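Local coordinates for protein possible thiamine biosynthesis enzyme (Candida albicans, PDB 2X7Q) that is of unknown function but has the fold of periplasmic solute-binding proteins and may take part in thiamine biosynthesis, at residues 65-75 against 200-211; 14-22 against 215-223. The protein carries 1 engineered substitution. All blocks are in the same frame, centred on the assembly; numbering follows the deposited sequence.

Interaction 1 of 2, residues 65-75 against 200-211. With CA (calcium ion), chain C.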
loop_
_atom_site.group_PDB
_atom_site.type_symbol
_atom_site.label_atom_id
_atom_site.label_comp_id
_atom_site.label_asym_id
_atom_site.label_seq_id
_atom_site.Cartn_x
_atom_site.Cartn_y
_atom_site.Cartn_z
ATOM N N ASN A 65 5.185 -11.603 14.591
ATOM C CA ASN A 65 5.370 -10.657 15.690
ATOM C C ASN A 65 6.720 -9.944 15.655
ATOM O O ASN A 65 7.179 -9.424 16.672
ATOM C CB ASN A 65 5.177 -11.344 17.043
ATOM C CG ASN A 65 3.783 -11.901 17.220
ATOM O OD1 ASN A 65 3.606 -12.980 17.780
ATOM N ND2 ASN A 65 2.784 -11.167 16.747
ATOM N N GLU A 66 7.354 -9.922 14.487
ATOM C CA GLU A 66 8.616 -9.209 14.330
ATOM C C GLU A 66 8.387 -7.707 14.422
ATOM O O GLU A 66 9.278 -6.957 14.817
ATOM C CB GLU A 66 9.281 -9.568 13.003
ATOM C CG GLU A 66 9.701 -11.030 12.904
ATOM C CD GLU A 66 10.419 -11.341 11.603
ATOM O OE1 GLU A 66 11.330 -10.572 11.225
ATOM O OE2 GLU A 66 10.075 -12.356 10.961
ATOM N N VAL A 67 7.181 -7.277 14.060
ATOM C CA VAL A 67 6.805 -5.872 14.152
ATOM C C VAL A 67 5.414 -5.732 14.759
ATOM O O VAL A 67 4.601 -6.653 14.690
ATOM C CB VAL A 67 6.834 -5.182 12.778
ATOM C CG1 VAL A 67 8.224 -5.262 12.170
ATOM C CG2 VAL A 67 5.802 -5.806 11.851
ATOM N N ASP A 68 5.150 -4.570 15.348
ATOM C CA ASP A 68 3.876 -4.311 16.004
ATOM C C ASP A 68 2.882 -3.643 15.058
ATOM O O ASP A 68 1.682 -3.908 15.115
ATOM C CB ASP A 68 4.087 -3.434 17.239
ATOM C CG ASP A 68 5.035 -4.060 18.242
ATOM O OD1 ASP A 68 4.699 -5.129 18.789
ATOM O OD2 ASP A 68 6.112 -3.480 18.491
ATOM N N ILE A 69 3.392 -2.780 14.184
ATOM C CA ILE A 69 2.548 -2.035 13.257
ATOM C C ILE A 69 3.093 -2.099 11.830
ATOM O O ILE A 69 4.308 -2.150 11.622
ATOM C CB ILE A 69 2.410 -0.556 13.688
ATOM C CG1 ILE A 69 1.823 -0.463 15.098
ATOM C CG2 ILE A 69 1.554 0.218 12.701
ATOM C CD1 ILE A 69 1.588 0.955 15.572
ATOM N N ALA A 70 2.190 -2.096 10.852
ATOM C CA ALA A 70 2.577 -2.103 9.444
ATOM C C ALA A 70 1.771 -1.083 8.647
ATOM O O ALA A 70 0.551 -1.013 8.778
ATOM C CB ALA A 70 2.420 -3.492 8.852
ATOM N N ILE A 71 2.460 -0.289 7.832
ATOM C CA ILE A 71 1.804 0.683 6.960
ATOM C C ILE A 71 1.873 0.194 5.515
ATOM O O ILE A 71 2.902 0.346 4.852
ATOM C CB ILE A 71 2.483 2.065 7.041
ATOM C CG1 ILE A 71 2.766 2.449 8.496
ATOM C CG2 ILE A 71 1.630 3.125 6.354
ATOM C CD1 ILE A 71 1.646 3.225 9.158
ATOM N N GLY A 72 0.782 -0.389 5.023
ATOM C CA GLY A 72 0.777 -0.967 3.690
ATOM C C GLY A 72 -0.487 -0.705 2.894
ATOM O O GLY A 72 -1.364 0.042 3.328
ATOM N N LEU A 73 -0.578 -1.322 1.720
ATOM C CA LEU A 73 -1.725 -1.128 0.839
ATOM C C LEU A 73 -3.004 -1.708 1.438
ATOM O O LEU A 73 -2.982 -2.751 2.089
ATOM C CB LEU A 73 -1.457 -1.732 -0.543
ATOM C CG LEU A 73 -0.254 -1.161 -1.300
ATOM C CD1 LEU A 73 -0.043 -1.891 -2.618
ATOM C CD2 LEU A 73 -0.421 0.334 -1.533
ATOM N N THR A 74 -4.118 -1.019 1.207
ATOM C CA THR A 74 -5.404 -1.408 1.771
ATOM C C THR A 74 -5.840 -2.810 1.354
ATOM O O THR A 74 -6.145 -3.641 2.206
ATOM C CB THR A 74 -6.509 -0.403 1.387
ATOM O OG1 THR A 74 -6.159 0.903 1.866
ATOM C CG2 THR A 74 -7.843 -0.815 1.986
ATOM N N GLU A 75 -5.867 -3.074 0.051
ATOM C CA GLU A 75 -6.366 -4.350 -0.454
ATOM C C GLU A 75 -5.594 -5.538 0.114
ATOM O O GLU A 75 -6.155 -6.613 0.306
ATOM C CB GLU A 75 -6.352 -4.386 -1.988
ATOM C CG GLU A 75 -4.968 -4.455 -2.619
ATOM C CD GLU A 75 -4.339 -3.092 -2.803
ATOM O OE1 GLU A 75 -4.959 -2.089 -2.395
ATOM O OE2 GLU A 75 -3.224 -3.022 -3.360
ATOM N N TRP A 200 -10.563 2.371 -3.972
ATOM C CA TRP A 200 -10.527 2.575 -2.528
ATOM C C TRP A 200 -9.341 3.434 -2.100
ATOM O O TRP A 200 -8.420 3.670 -2.883
ATOM C CB TRP A 200 -10.447 1.222 -1.822
ATOM C CG TRP A 200 -9.356 0.350 -2.365
ATOM C CD1 TRP A 200 -8.031 0.405 -2.050
ATOM C CD2 TRP A 200 -9.498 -0.708 -3.327
ATOM N NE1 TRP A 200 -7.338 -0.553 -2.754
ATOM C CE2 TRP A 200 -8.213 -1.245 -3.541
ATOM C CE3 TRP A 200 -10.583 -1.246 -4.020
ATOM C CZ2 TRP A 200 -7.991 -2.302 -4.426
ATOM C CZ3 TRP A 200 -10.358 -2.293 -4.895
ATOM C CH2 TRP A 200 -9.072 -2.810 -5.090
ATOM N N SER A 201 -9.371 3.900 -0.854
ATOM C CA SER A 201 -8.223 4.580 -0.263
ATOM C C SER A 201 -7.041 3.617 -0.272
ATOM O O SER A 201 -7.206 2.429 -0.006
ATOM C CB SER A 201 -8.536 5.038 1.161
ATOM O OG SER A 201 -9.570 6.008 1.167
ATOM N N SER A 202 -5.853 4.130 -0.572
ATOM C CA SER A 202 -4.712 3.273 -0.889
ATOM C C SER A 202 -3.940 2.703 0.304
ATOM O O SER A 202 -3.432 1.584 0.231
ATOM C CB SER A 202 -3.753 3.995 -1.839
ATOM O OG SER A 202 -3.358 5.247 -1.319
ATOM N N TRP A 203 -3.847 3.459 1.393
ATOM C CA TRP A 203 -3.012 3.045 2.519
ATOM C C TRP A 203 -3.751 3.017 3.855
ATOM O O TRP A 203 -4.602 3.865 4.126
ATOM C CB TRP A 203 -1.779 3.945 2.613
ATOM C CG TRP A 203 -0.857 3.809 1.440
ATOM C CD1 TRP A 203 -1.023 4.350 0.199
ATOM C CD2 TRP A 203 0.382 3.081 1.396
ATOM N NE1 TRP A 203 0.031 4.007 -0.612
ATOM C CE2 TRP A 203 0.902 3.230 0.096
ATOM C CE3 TRP A 203 1.089 2.322 2.330
ATOM C CZ2 TRP A 203 2.111 2.641 -0.290
ATOM C CZ3 TRP A 203 2.285 1.741 1.942
ATOM C CH2 TRP A 203 2.783 1.904 0.645
ATOM N N VAL A 204 -3.410 2.035 4.685
ATOM C CA VAL A 204 -4.016 1.891 6.004
ATOM C C VAL A 204 -2.962 1.515 7.040
ATOM O O VAL A 204 -1.869 1.064 6.693
ATOM C CB VAL A 204 -5.114 0.812 6.011
ATOM C CG1 VAL A 204 -6.259 1.202 5.093
ATOM C CG2 VAL A 204 -4.533 -0.537 5.611
ATOM N N VAL A 205 -3.297 1.707 8.312
ATOM C CA VAL A 205 -2.416 1.311 9.402
ATOM C C VAL A 205 -2.930 0.017 10.025
ATOM O O VAL A 205 -4.059 -0.036 10.512
ATOM C CB VAL A 205 -2.332 2.401 10.486
ATOM C CG1 VAL A 205 -1.453 1.940 11.640
ATOM C CG2 VAL A 205 -1.807 3.699 9.892
ATOM N N ALA A 206 -2.107 -1.027 10.003
ATOM C CA ALA A 206 -2.528 -2.326 10.516
ATOM C C ALA A 206 -1.667 -2.802 11.681
ATOM O O ALA A 206 -0.529 -2.358 11.853
ATOM C CB ALA A 206 -2.539 -3.363 9.402
ATOM N N THR A 207 -2.223 -3.716 12.471
ATOM C CA THR A 207 -1.512 -4.291 13.606
ATOM C C THR A 207 -1.944 -5.739 13.808
ATOM O O THR A 207 -2.830 -6.232 13.110
ATOM C CB THR A 207 -1.777 -3.496 14.898
ATOM O OG1 THR A 207 -0.929 -3.982 15.946
ATOM C CG2 THR A 207 -3.232 -3.633 15.320
ATOM N N SER A 208 -1.317 -6.416 14.762
ATOM C CA SER A 208 -1.654 -7.798 15.069
ATOM C C SER A 208 -2.518 -7.872 16.320
ATOM O O SER A 208 -2.628 -6.897 17.064
ATOM C CB SER A 208 -0.385 -8.623 15.265
ATOM O OG SER A 208 0.349 -8.167 16.385
ATOM N N SER A 209 -3.137 -9.027 16.541
ATOM C CA SER A 209 -3.967 -9.234 17.721
ATOM C C SER A 209 -3.126 -9.138 18.989
ATOM O O SER A 209 -3.597 -8.664 20.024
ATOM C CB SER A 209 -4.675 -10.590 17.654
ATOM O OG SER A 209 -5.605 -10.630 16.587
ATOM N N ASP A 210 -1.880 -9.593 18.898
ATOM C CA ASP A 210 -0.956 -9.525 20.022
ATOM C C ASP A 210 -0.706 -8.081 20.444
ATOM O O ASP A 210 -0.958 -7.703 21.588
ATOM C CB ASP A 210 0.373 -10.195 19.661
ATOM C CG ASP A 210 0.248 -11.697 19.504
ATOM O OD1 ASP A 210 0.747 -12.427 20.384
ATOM O OD2 ASP A 210 -0.353 -12.144 18.505
ATOM N N SER A 211 -0.209 -7.279 19.508
ATOM C CA SER A 211 0.150 -5.893 19.783
ATOM C C SER A 211 -1.053 -5.039 20.176
ATOM O O SER A 211 -0.929 -4.112 20.974
ATOM C CB SER A 211 0.858 -5.276 18.574
ATOM O OG SER A 211 2.043 -5.983 18.259
HETATM CA CA CA C . 1.333 -14.678 18.371
HETATM O O HOH W 1 2.997 -8.393 16.042
HETATM O O HOH W 2 -4.170 0.473 -2.164
#
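Thr74, at the start of helix 74-82, holds the carbonyls of Ser201 and Ser202 with two donors. Thr74 OG1 donates to Ser201 O over 2.6 Å, from 40° out of the carbonyl plane, and Thr74 N donates to Ser202 O at 2.9 Å. With chi1 at -59°, OG1 lies beside its own N, which brings both donors to the same run of carbonyls. Thr74 OG1 also packs 3.2 Å from Val204 CG1.

The Trp203 ring is met over one face and at one edge from strand 69-73. Leu73 CD2 sits 3.9 Å from the centroid of the Trp203 six-membered ring and 26° off its normal, a CH-pi contact. Ile71 O meets the edge, 3.3 Å from Trp203 CZ3.

Val204 pairs with Gly72 more loosely, Val204 N donating to Gly72 O at 3.2 Å while the return bond is weak; the Ala70-Ala206 pair is tighter, bonded both ways. At the far end Ser211 OG donates to the anti lone pair of Asp68 OD1. Asn65 OD1 binds a calcium ion at 2.9 Å, with the Asp210 carboxylate beside the same ion.

This antiparallel pairing of strands 69-73 and 203-208, in a sheet of order 2-1-3-5-4, is characteristic of type II periplasmic binding protein folds.

Interaction 2 of 2, residues 14-22 against 215-223. Engineered in segment 14-22: Leu14 (natural residue Met).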
loop_
_atom_site.group_PDB
_atom_site.type_symbol
_atom_site.label_atom_id
_atom_site.label_comp_id
_atom_site.label_asym_id
_atom_site.label_seq_id
_atom_site.Cartn_x
_atom_site.Cartn_y
_atom_site.Cartn_z
ATOM N N LEU A 14 5.460 3.705 28.080
ATOM C CA LEU A 14 4.965 3.090 26.853
ATOM C C LEU A 14 5.991 2.128 26.264
ATOM O O LEU A 14 7.142 2.499 26.044
ATOM C CB LEU A 14 4.598 4.162 25.824
ATOM C CG LEU A 14 3.456 5.105 26.209
ATOM C CD1 LEU A 14 3.249 6.174 25.145
ATOM C CD2 LEU A 14 2.175 4.324 26.444
ATOM N N PRO A 15 5.574 0.882 26.005
ATOM C CA PRO A 15 6.464 -0.144 25.453
ATOM C C PRO A 15 6.984 0.237 24.069
ATOM O O PRO A 15 6.310 0.957 23.331
ATOM C CB PRO A 15 5.559 -1.378 25.354
ATOM C CG PRO A 15 4.168 -0.835 25.303
ATOM C CD PRO A 15 4.199 0.385 26.181
ATOM N N THR A 16 8.172 -0.251 23.728
ATOM C CA THR A 16 8.771 0.016 22.425
ATOM C C THR A 16 7.868 -0.482 21.303
ATOM O O THR A 16 7.113 -1.439 21.479
ATOM C CB THR A 16 10.154 -0.646 22.293
ATOM O OG1 THR A 16 10.992 -0.220 23.374
ATOM C CG2 THR A 16 10.805 -0.266 20.971
ATOM N N LEU A 17 7.951 0.171 20.149
ATOM C CA LEU A 17 7.069 -0.146 19.037
ATOM C C LEU A 17 7.852 -0.310 17.738
ATOM O O LEU A 17 8.466 0.640 17.250
ATOM C CB LEU A 17 6.022 0.956 18.880
ATOM C CG LEU A 17 4.667 0.558 18.302
ATOM C CD1 LEU A 17 3.981 -0.439 19.217
ATOM C CD2 LEU A 17 3.803 1.793 18.112
ATOM N N LYS A 18 7.831 -1.520 17.186
ATOM C CA LYS A 18 8.496 -1.793 15.918
ATOM C C LYS A 18 7.526 -1.577 14.759
ATOM O O LYS A 18 6.559 -2.323 14.599
ATOM C CB LYS A 18 9.045 -3.221 15.892
ATOM C CG LYS A 18 10.047 -3.520 16.992
ATOM C CD LYS A 18 10.670 -4.897 16.827
ATOM C CE LYS A 18 11.505 -4.984 15.563
ATOM N NZ LYS A 18 12.108 -6.333 15.380
ATOM N N VAL A 19 7.788 -0.552 13.956
ATOM C CA VAL A 19 6.890 -0.189 12.863
ATOM C C VAL A 19 7.492 -0.513 11.497
ATOM O O VAL A 19 8.538 0.020 11.122
ATOM C CB VAL A 19 6.527 1.306 12.916
ATOM C CG1 VAL A 19 5.617 1.675 11.758
ATOM C CG2 VAL A 19 5.874 1.650 14.246
ATOM N N ALA A 20 6.821 -1.392 10.757
ATOM C CA ALA A 20 7.259 -1.760 9.414
ATOM C C ALA A 20 6.641 -0.833 8.374
ATOM O O ALA A 20 5.429 -0.623 8.371
ATOM C CB ALA A 20 6.901 -3.198 9.115
ATOM N N TYR A 21 7.477 -0.277 7.503
ATOM C CA TYR A 21 7.012 0.643 6.469
ATOM C C TYR A 21 7.669 0.343 5.124
ATOM O O TYR A 21 8.667 -0.377 5.053
ATOM C CB TYR A 21 7.314 2.086 6.870
ATOM C CG TYR A 21 8.771 2.466 6.710
ATOM C CD1 TYR A 21 9.211 3.150 5.583
ATOM C CD2 TYR A 21 9.705 2.138 7.683
ATOM C CE1 TYR A 21 10.541 3.501 5.433
ATOM C CE2 TYR A 21 11.034 2.484 7.543
ATOM C CZ TYR A 21 11.448 3.164 6.417
ATOM O OH TYR A 21 12.775 3.504 6.281
ATOM N N ILE A 22 7.108 0.910 4.063
ATOM C CA ILE A 22 7.673 0.759 2.729
ATOM C C ILE A 22 8.320 2.066 2.285
ATOM O O ILE A 22 7.661 3.102 2.236
ATOM C CB ILE A 22 6.604 0.340 1.707
ATOM C CG1 ILE A 22 5.880 -0.919 2.186
ATOM C CG2 ILE A 22 7.232 0.119 0.337
ATOM C CD1 ILE A 22 4.736 -1.343 1.298
ATOM N N LYS A 215 -0.179 -3.552 23.493
ATOM C CA LYS A 215 0.391 -2.224 23.304
ATOM C C LYS A 215 -0.624 -1.254 22.708
ATOM O O LYS A 215 -0.315 -0.531 21.765
ATOM C CB LYS A 215 1.625 -2.309 22.402
ATOM C CG LYS A 215 2.695 -3.274 22.896
ATOM C CD LYS A 215 3.887 -3.312 21.948
ATOM C CE LYS A 215 4.940 -4.302 22.422
ATOM N NZ LYS A 215 6.121 -4.332 21.520
ATOM N N SER A 216 -1.831 -1.234 23.264
ATOM C CA SER A 216 -2.895 -0.386 22.733
ATOM C C SER A 216 -2.627 1.105 22.943
ATOM O O SER A 216 -2.762 1.903 22.015
ATOM C CB SER A 216 -4.249 -0.766 23.338
ATOM O OG SER A 216 -5.282 0.046 22.813
ATOM N N ASP A 217 -2.248 1.479 24.162
ATOM C CA ASP A 217 -2.034 2.887 24.497
ATOM C C ASP A 217 -0.926 3.526 23.659
ATOM O O ASP A 217 -1.031 4.685 23.255
ATOM C CB ASP A 217 -1.728 3.051 25.989
ATOM C CG ASP A 217 -2.917 2.728 26.864
ATOM O OD1 ASP A 217 -3.932 2.233 26.334
ATOM O OD2 ASP A 217 -2.840 2.965 28.086
ATOM N N VAL A 218 0.133 2.767 23.398
ATOM C CA VAL A 218 1.257 3.268 22.612
ATOM C C VAL A 218 0.897 3.407 21.135
ATOM O O VAL A 218 1.314 4.358 20.476
ATOM C CB VAL A 218 2.508 2.382 22.785
ATOM C CG1 VAL A 218 2.107 0.928 22.959
ATOM C CG2 VAL A 218 3.458 2.550 21.613
ATOM N N ILE A 219 0.115 2.462 20.623
ATOM C CA ILE A 219 -0.346 2.528 19.240
ATOM C C ILE A 219 -1.144 3.809 18.991
ATOM O O ILE A 219 -1.002 4.444 17.946
ATOM C CB ILE A 219 -1.206 1.304 18.863
ATOM C CG1 ILE A 219 -0.358 0.029 18.870
ATOM C CG2 ILE A 219 -1.835 1.497 17.494
ATOM C CD1 ILE A 219 -1.146 -1.233 18.563
ATOM N N LYS A 220 -1.978 4.187 19.958
ATOM C CA LYS A 220 -2.769 5.413 19.853
ATOM C C LYS A 220 -1.864 6.634 19.711
ATOM O O LYS A 220 -2.053 7.465 18.819
ATOM C CB LYS A 220 -3.688 5.583 21.068
ATOM C CG LYS A 220 -4.487 6.888 21.072
ATOM C CD LYS A 220 -5.276 7.052 22.365
ATOM C CE LYS A 220 -6.009 8.394 22.403
ATOM N NZ LYS A 220 -5.059 9.544 22.257
ATOM N N ASN A 221 -0.886 6.743 20.606
ATOM C CA ASN A 221 0.073 7.843 20.567
ATOM C C ASN A 221 0.853 7.877 19.253
ATOM O O ASN A 221 1.170 8.947 18.734
ATOM C CB ASN A 221 1.039 7.760 21.754
ATOM C CG ASN A 221 0.405 8.214 23.051
ATOM O OD1 ASN A 221 0.262 9.410 23.300
ATOM N ND2 ASN A 221 0.012 7.257 23.881
ATOM N N PHE A 222 1.170 6.699 18.725
ATOM C CA PHE A 222 1.856 6.602 17.442
ATOM C C PHE A 222 1.002 7.211 16.337
ATOM O O PHE A 222 1.496 7.980 15.514
ATOM C CB PHE A 222 2.184 5.144 17.110
ATOM C CG PHE A 222 2.683 4.940 15.707
ATOM C CD1 PHE A 222 3.995 5.234 15.372
ATOM C CD2 PHE A 222 1.840 4.448 14.723
ATOM C CE1 PHE A 222 4.456 5.046 14.080
ATOM C CE2 PHE A 222 2.295 4.258 13.431
ATOM C CZ PHE A 222 3.603 4.558 13.109
ATOM N N ILE A 223 -0.280 6.862 16.323
ATOM C CA ILE A 223 -1.208 7.397 15.335
ATOM C C ILE A 223 -1.317 8.913 15.458
ATOM O O ILE A 223 -1.339 9.625 14.455
ATOM C CB ILE A 223 -2.607 6.766 15.473
ATOM C CG1 ILE A 223 -2.538 5.257 15.221
ATOM C CG2 ILE A 223 -3.583 7.420 14.513
ATOM C CD1 ILE A 223 -3.878 4.560 15.308
#
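Leu17 and Val218 form the apolar centre of this contact; their side chains overlap lengthwise, running in opposite senses, with Leu17 CD2 3.6 Å from Val218 CG2. The Leu17 branch is turned away from its own backbone N (chi1 -151°), and Leu17 CD2 also reaches Phe222 CB at 3.9 Å, a turn further along the helix. Pro15 covers the other methyl of Val218, Pro15 CG being 3.6 Å from Val218 CG1. The engineered Leu14 adds an outer apolar contact, Leu14 CB to Val218 CB at 4.1 Å, while its CD1 packs across the amide end of Asn221, near ND2.

One aromatic contact closes the inner end. Val19 CG2 approaches the Phe222 ring off-centre, a CH-pi interaction 4.1 Å from the centroid and 30° off the normal.

A single hydrogen bond between the segments supplies the polar part: Lys215 NZ donates to Thr16 O over 3.1 Å. The extended lysine chain lays CG on Pro15 CG and CD near Leu17 CD1, and at its ammonium group Asp68 OD2 adds a salt bridge. Within the helix, Asn221 ND2 donates to Asp217 O.

The axes of strand 17-21 and helix 216-223 approach to 10.4 Å, their directions diverging by 50°. That geometry fits a helix packed on one face of a sheet, here the face bearing Leu17, Val19 and Ile69, as in the three-layer alpha/beta domains of periplasmic binding proteins.

Overall arrangement
Both interactions bear on one mixed sheet, in which strands 17-21 and 69-73 are parallel neighbours. Interaction 1 is the more deeply buried, its centre about 9 Å from that of the chain and burying 896 Å²; interaction 2, its centre about 19 Å from that of the chain and burying 501 Å², is partly exposed at its outer end. Backbone bonds, with hydroxyl and indole bonds at the two ends, carry the first, whereas mostly apolar packing of a helix on the sheet face carries the second. They meet directly, Asp68 N probably hydrogen-bonding Lys18 O at 2.8 Å. Helices 209-214 and 216-235 follow each other, and interaction 1 is nested within the loop closed by interaction 2.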